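Long-range contacts in C protein alpha-antigen (Streptococcus agalactiae, PDB 1YWM), which may play a role in both virulence and immunity as a cell-wall-linked surface protein, this chain being its N-terminal part: residues 23-28 with 102-107; 65-70 with 94-99. One frame throughout, in Å; residues are numbered along the deposited sequence.

Contact 1 (23-28 with 102-107); sequences GSAATL and LPHVKT
G23 presses its bare backbone against K106, with G23 CA 4.3 Å from K106 CB. A CB on G23 would collide with K106 CB and, at a positive phi of 86°, with the carbonyl O of the residue before, which is why a glycine suits this position. The methylenes of K106 then lie flat over one face of the G23-S24 peptide: CG is 3.6 Å from G23 O, and CD sits 3.8 Å from S24 N. CG is placed there by being anti to the lysine's own carbonyl carbon (chi1 -55°). Farther out, NZ is hydrogen-bonded to a glycerol, probably from the crystallisation liquor.

Two polar bridges join the segments, one through a water and one through D112. Water 1 donates to G23 O at 2.7 Å and accepts from T107 N at 2.8 Å, so it ties a carbonyl to an amide that do not meet directly. G23 O has a further neighbour in H104: it lies at the ring edge, close to the ring plane, 3.4 Å from CE1. The A25 methyl comes in obliquely, CB 4.0 Å from H104 ND1. D112 holds the imidazole at ND1: its OD2 is shared by H104 ND1 and A25 N, and its OD1 is hydrogen-bonded to S24 OG. The carboxylate would be expected to favour a protonated imidazole. S24 OG also accepts from A26 N at 3.0 Å, a nearly straight bond (164°) that closes an ST turn just as strand 26-28 begins. At this end of the fibronectin-type beta sandwich, the lead-in to strand 26-28, in the two-stranded sheet, packs on the connection between strands 88-97 and 113-121 of the larger sheet.

Contact 2 (65-70 with 94-99); sequences FTAKYV and YNIFGE
T66 O is approached by two groups of the neighbouring strand: F97 N gives it a hydrogen bond of 2.9 Å (164° at the hydrogen), tilted 20° from the carbonyl plane, and the CA-H of I96 adds a longer contact, CA to T66 O being 3.4 Å. T66 N bonds back to F97 O, and K68 and N95 make the same reciprocal pair two residues further along. Between the two lies the non-hydrogen-bonded pair A67-I96, and Y69-Y94, also non-hydrogen-bonded, follows beyond K68-N95. At the start of strand 66-70, F65 leans its CD2 on I96 CG2 at 4.1 Å.

On the face holding T66, K68, N95 and F97, the side chains of T66 and F97 cross at about a right angle, OG1 3.8 Å from F97 CB. The far part of that ring reaches K68, its CE1 4.0 Å from K68 CB. T66, F97, G98 and E99 also line the pocket of a bound dimercaptobutanediol, probably from the crystallisation liquor.

On the other face A67, Y94 and I96 pack on strand 59-61. A67 CB lies 3.8 Å from I96 CD1, and Y69 CB is 4.0 Å from Y94 CE1, obliquely to that ring. The two phenols diverge, Y94 OH hydrogen-bonded to P55 O and Y69 OH to V81 N. This is regular antiparallel strand pairing in the larger sheet of a fibronectin-like beta sandwich.

Overall arrangement
From the N terminus, the chain first lays down 23-28, leading into strand 26-28, then passes through strand 59-61, which pairs with it, before reaching 65-70. Contact 2 closes the shorter loop, bringing 94-99 back beside 65-70 after the excursion through strand 76-78. A few residues later, 102-107 returns to 23-28 and contact 1 closes the longer loop, with contact 2 wholly within its span. Their centres are about 8 Å apart, and the contacts touch: H104 N probably bonds to I96 O, and the H104 and F65 rings meet. Contact 2 pairs neighbouring strands of the larger sheet; contact 1 joins the smaller sheet's lead-in to the connection toward strand 113-121, before the helices.

Contact 1 (23-28 with 102-107)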
loop_
_atom_site.group_PDB
_atom_site.type_symbol
_atom_site.label_atom_id
_atom_site.label_comp_id
_atom_site.label_asym_id
_atom_site.label_seq_id
_atom_site.Cartn_x
_atom_site.Cartn_y
_atom_site.Cartn_z
ATOM N N GLY A 23 4.044 9.220 28.314
ATOM C CA GLY A 23 3.185 8.423 29.172
ATOM C C GLY A 23 2.466 7.277 28.474
ATOM O O GLY A 23 1.885 6.438 29.145
ATOM N N SER A 24 2.503 7.231 27.141
ATOM C CA SER A 24 1.792 6.171 26.387
ATOM C C SER A 24 2.459 4.816 26.489
ATOM O O SER A 24 3.683 4.716 26.482
ATOM C CB SER A 24 1.629 6.515 24.888
ATOM O OG SER A 24 1.032 5.424 24.181
ATOM N N ALA A 25 1.642 3.764 26.531
ATOM C CA ALA A 25 2.173 2.409 26.599
ATOM C C ALA A 25 2.334 1.799 25.208
ATOM O O ALA A 25 2.646 0.605 25.068
ATOM C CB ALA A 25 1.247 1.549 27.460
ATOM N N ALA A 26 2.098 2.603 24.171
ATOM C CA ALA A 26 2.215 2.104 22.797
ATOM C C ALA A 26 3.100 3.027 21.972
ATOM O O ALA A 26 3.152 4.227 22.213
ATOM C CB ALA A 26 0.841 1.974 22.134
ATOM N N THR A 27 3.788 2.459 20.993
ATOM C CA THR A 27 4.522 3.288 20.054
ATOM C C THR A 27 4.464 2.698 18.634
ATOM O O THR A 27 4.458 1.485 18.435
ATOM C CB THR A 27 5.979 3.532 20.546
ATOM O OG1 THR A 27 6.641 4.436 19.648
ATOM C CG2 THR A 27 6.806 2.275 20.454
ATOM N N LEU A 28 4.429 3.587 17.658
ATOM C CA LEU A 28 4.286 3.193 16.261
ATOM C C LEU A 28 5.538 2.445 15.821
ATOM O O LEU A 28 6.645 2.903 16.086
ATOM C CB LEU A 28 4.097 4.451 15.414
ATOM C CG LEU A 28 3.169 4.420 14.213
ATOM C CD1 LEU A 28 1.804 3.905 14.603
ATOM C CD2 LEU A 28 3.077 5.817 13.596
ATOM N N LEU A 102 -9.882 -1.969 31.140
ATOM C CA LEU A 102 -10.278 -0.566 31.103
ATOM C C LEU A 102 -9.164 0.258 30.391
ATOM O O LEU A 102 -7.995 -0.144 30.387
ATOM C CB LEU A 102 -10.568 -0.049 32.510
ATOM C CG LEU A 102 -11.805 -0.683 33.208
ATOM C CD1 LEU A 102 -11.871 -0.257 34.695
ATOM C CD2 LEU A 102 -13.120 -0.368 32.491
ATOM N N PRO A 103 -9.510 1.407 29.800
ATOM C CA PRO A 103 -8.467 2.265 29.210
ATOM C C PRO A 103 -7.373 2.615 30.222
ATOM O O PRO A 103 -7.628 2.836 31.410
ATOM C CB PRO A 103 -9.239 3.542 28.738
ATOM C CG PRO A 103 -10.649 3.149 28.646
ATOM C CD PRO A 103 -10.862 1.990 29.674
ATOM N N HIS A 104 -6.138 2.630 29.726
ATOM C CA HIS A 104 -4.989 3.146 30.436
ATOM C C HIS A 104 -5.107 4.656 30.508
ATOM O O HIS A 104 -5.329 5.315 29.501
ATOM C CB HIS A 104 -3.736 2.760 29.656
ATOM C CG HIS A 104 -2.467 3.308 30.222
ATOM N ND1 HIS A 104 -1.447 3.757 29.421
ATOM C CD2 HIS A 104 -2.036 3.452 31.502
ATOM C CE1 HIS A 104 -0.448 4.181 30.175
ATOM N NE2 HIS A 104 -0.786 4.013 31.442
ATOM N N VAL A 105 -4.965 5.205 31.701
ATOM C CA VAL A 105 -4.860 6.666 31.863
ATOM C C VAL A 105 -3.404 6.952 32.122
ATOM O O VAL A 105 -2.769 6.315 32.993
ATOM C CB VAL A 105 -5.741 7.208 33.030
ATOM C CG1 VAL A 105 -5.591 8.732 33.192
ATOM C CG2 VAL A 105 -7.178 6.920 32.742
ATOM N N LYS A 106 -2.862 7.903 31.362
ATOM C CA LYS A 106 -1.436 8.210 31.432
ATOM C C LYS A 106 -1.132 9.076 32.640
ATOM O O LYS A 106 -2.032 9.626 33.261
ATOM C CB LYS A 106 -0.949 8.906 30.121
ATOM C CG LYS A 106 -1.271 8.077 28.852
ATOM C CD LYS A 106 -0.871 8.843 27.577
ATOM C CE LYS A 106 -1.802 10.031 27.368
ATOM N NZ LYS A 106 -1.587 10.628 25.996
ATOM N N THR A 107 0.154 9.207 32.939
ATOM C CA THR A 107 0.620 10.057 34.039
ATOM C C THR A 107 -0.040 11.430 33.978
ATOM O O THR A 107 -0.464 11.968 35.003
ATOM C CB THR A 107 2.147 10.193 33.962
ATOM O OG1 THR A 107 2.740 8.890 33.949
ATOM C CG2 THR A 107 2.682 10.820 35.245
HETATM O O HOH W 1 1.685 7.171 31.752
#

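Contact 2 (65-70 with 94-99)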
loop_
_atom_site.group_PDB
_atom_site.type_symbol
_atom_site.label_atom_id
_atom_site.label_comp_id
_atom_site.label_asym_id
_atom_site.label_seq_id
_atom_site.Cartn_x
_atom_site.Cartn_y
_atom_site.Cartn_z
ATOM N N PHE A 65 -0.132 -4.240 28.765
ATOM C CA PHE A 65 -1.133 -3.459 28.039
ATOM C C PHE A 65 -1.555 -4.138 26.744
ATOM O O PHE A 65 -0.764 -4.862 26.131
ATOM C CB PHE A 65 -0.568 -2.069 27.755
ATOM C CG PHE A 65 -0.380 -1.255 28.998
ATOM C CD1 PHE A 65 0.846 -1.232 29.650
ATOM C CD2 PHE A 65 -1.450 -0.577 29.558
ATOM C CE1 PHE A 65 1.015 -0.501 30.822
ATOM C CE2 PHE A 65 -1.282 0.166 30.760
ATOM C CZ PHE A 65 -0.048 0.194 31.373
ATOM N N THR A 66 -2.804 -3.934 26.346
ATOM C CA THR A 66 -3.275 -4.405 25.042
ATOM C C THR A 66 -3.824 -3.234 24.233
ATOM O O THR A 66 -4.095 -2.171 24.786
ATOM C CB THR A 66 -4.360 -5.488 25.186
ATOM O OG1 THR A 66 -5.458 -4.970 25.949
ATOM C CG2 THR A 66 -3.834 -6.699 26.020
ATOM N N ALA A 67 -4.009 -3.439 22.930
ATOM C CA ALA A 67 -4.512 -2.382 22.053
ATOM C C ALA A 67 -5.644 -2.939 21.227
ATOM O O ALA A 67 -5.630 -4.124 20.894
ATOM C CB ALA A 67 -3.380 -1.876 21.133
ATOM N N LYS A 68 -6.648 -2.107 20.963
ATOM C CA LYS A 68 -7.704 -2.455 20.015
ATOM C C LYS A 68 -7.722 -1.309 19.020
ATOM O O LYS A 68 -7.709 -0.140 19.422
ATOM C CB LYS A 68 -9.073 -2.626 20.699
ATOM C CG LYS A 68 -10.214 -2.789 19.665
ATOM C CD LYS A 68 -11.385 -3.703 20.057
ATOM C CE LYS A 68 -11.966 -4.421 18.808
ATOM N NZ LYS A 68 -13.238 -3.884 18.258
ATOM N N TYR A 69 -7.667 -1.630 17.730
ATOM C CA TYR A 69 -7.651 -0.556 16.726
ATOM C C TYR A 69 -9.038 -0.165 16.277
ATOM O O TYR A 69 -9.974 -0.966 16.324
ATOM C CB TYR A 69 -6.794 -0.951 15.516
ATOM C CG TYR A 69 -7.270 -2.130 14.714
ATOM C CD1 TYR A 69 -6.692 -3.396 14.883
ATOM C CD2 TYR A 69 -8.248 -1.970 13.743
ATOM C CE1 TYR A 69 -7.120 -4.494 14.093
ATOM C CE2 TYR A 69 -8.691 -3.034 12.975
ATOM C CZ TYR A 69 -8.102 -4.286 13.143
ATOM O OH TYR A 69 -8.561 -5.310 12.351
ATOM N N VAL A 70 -9.181 1.082 15.828
ATOM C CA VAL A 70 -10.466 1.543 15.324
ATOM C C VAL A 70 -10.116 2.452 14.188
ATOM O O VAL A 70 -9.283 3.350 14.340
ATOM C CB VAL A 70 -11.312 2.404 16.359
ATOM C CG1 VAL A 70 -12.741 2.620 15.762
ATOM C CG2 VAL A 70 -11.403 1.727 17.688
ATOM N N TYR A 94 -5.288 3.542 18.055
ATOM C CA TYR A 94 -5.105 2.400 18.914
ATOM C C TYR A 94 -5.577 2.860 20.297
ATOM O O TYR A 94 -5.039 3.809 20.861
ATOM C CB TYR A 94 -3.641 2.011 18.947
ATOM C CG TYR A 94 -3.166 1.504 17.603
ATOM C CD1 TYR A 94 -3.320 0.158 17.255
ATOM C CD2 TYR A 94 -2.644 2.392 16.660
ATOM C CE1 TYR A 94 -2.884 -0.328 15.987
ATOM C CE2 TYR A 94 -2.215 1.928 15.388
ATOM C CZ TYR A 94 -2.335 0.572 15.075
ATOM O OH TYR A 94 -1.882 0.120 13.845
ATOM N N ASN A 95 -6.597 2.203 20.802
ATOM C CA ASN A 95 -7.056 2.444 22.174
ATOM C C ASN A 95 -6.296 1.452 23.054
ATOM O O ASN A 95 -6.309 0.272 22.778
ATOM C CB ASN A 95 -8.584 2.229 22.237
ATOM C CG ASN A 95 -9.354 3.337 21.462
ATOM O OD1 ASN A 95 -8.916 4.478 21.427
ATOM N ND2 ASN A 95 -10.464 2.976 20.812
ATOM N N ILE A 96 -5.700 1.943 24.139
ATOM C CA ILE A 96 -4.782 1.156 24.945
ATOM C C ILE A 96 -5.504 0.828 26.276
ATOM O O ILE A 96 -6.102 1.717 26.894
ATOM C CB ILE A 96 -3.488 1.951 25.211
ATOM C CG1 ILE A 96 -2.875 2.501 23.887
ATOM C CG2 ILE A 96 -2.457 1.109 25.957
ATOM C CD1 ILE A 96 -2.646 1.420 22.813
ATOM N N PHE A 97 -5.416 -0.427 26.682
ATOM C CA PHE A 97 -6.126 -0.942 27.866
ATOM C C PHE A 97 -5.168 -1.624 28.838
ATOM O O PHE A 97 -4.270 -2.348 28.407
ATOM C CB PHE A 97 -7.181 -1.970 27.420
ATOM C CG PHE A 97 -8.230 -1.388 26.513
ATOM C CD1 PHE A 97 -8.059 -1.417 25.120
ATOM C CD2 PHE A 97 -9.334 -0.733 27.036
ATOM C CE1 PHE A 97 -9.004 -0.826 24.268
ATOM C CE2 PHE A 97 -10.305 -0.160 26.195
ATOM C CZ PHE A 97 -10.127 -0.215 24.791
ATOM N N GLY A 98 -5.391 -1.425 30.148
ATOM C CA GLY A 98 -4.675 -2.197 31.154
ATOM C C GLY A 98 -5.244 -3.596 31.294
ATOM O O GLY A 98 -6.207 -3.969 30.609
ATOM N N GLU A 99 -4.636 -4.373 32.194
ATOM C CA GLU A 99 -5.036 -5.756 32.424
ATOM C C GLU A 99 -6.485 -5.898 32.852
ATOM O O GLU A 99 -7.090 -6.951 32.626
ATOM C CB GLU A 99 -4.119 -6.414 33.449
ATOM C CG GLU A 99 -2.728 -6.708 32.919
ATOM C CD GLU A 99 -1.740 -7.050 34.026
ATOM O OE1 GLU A 99 -2.057 -6.822 35.225
ATOM O OE2 GLU A 99 -0.642 -7.551 33.690
#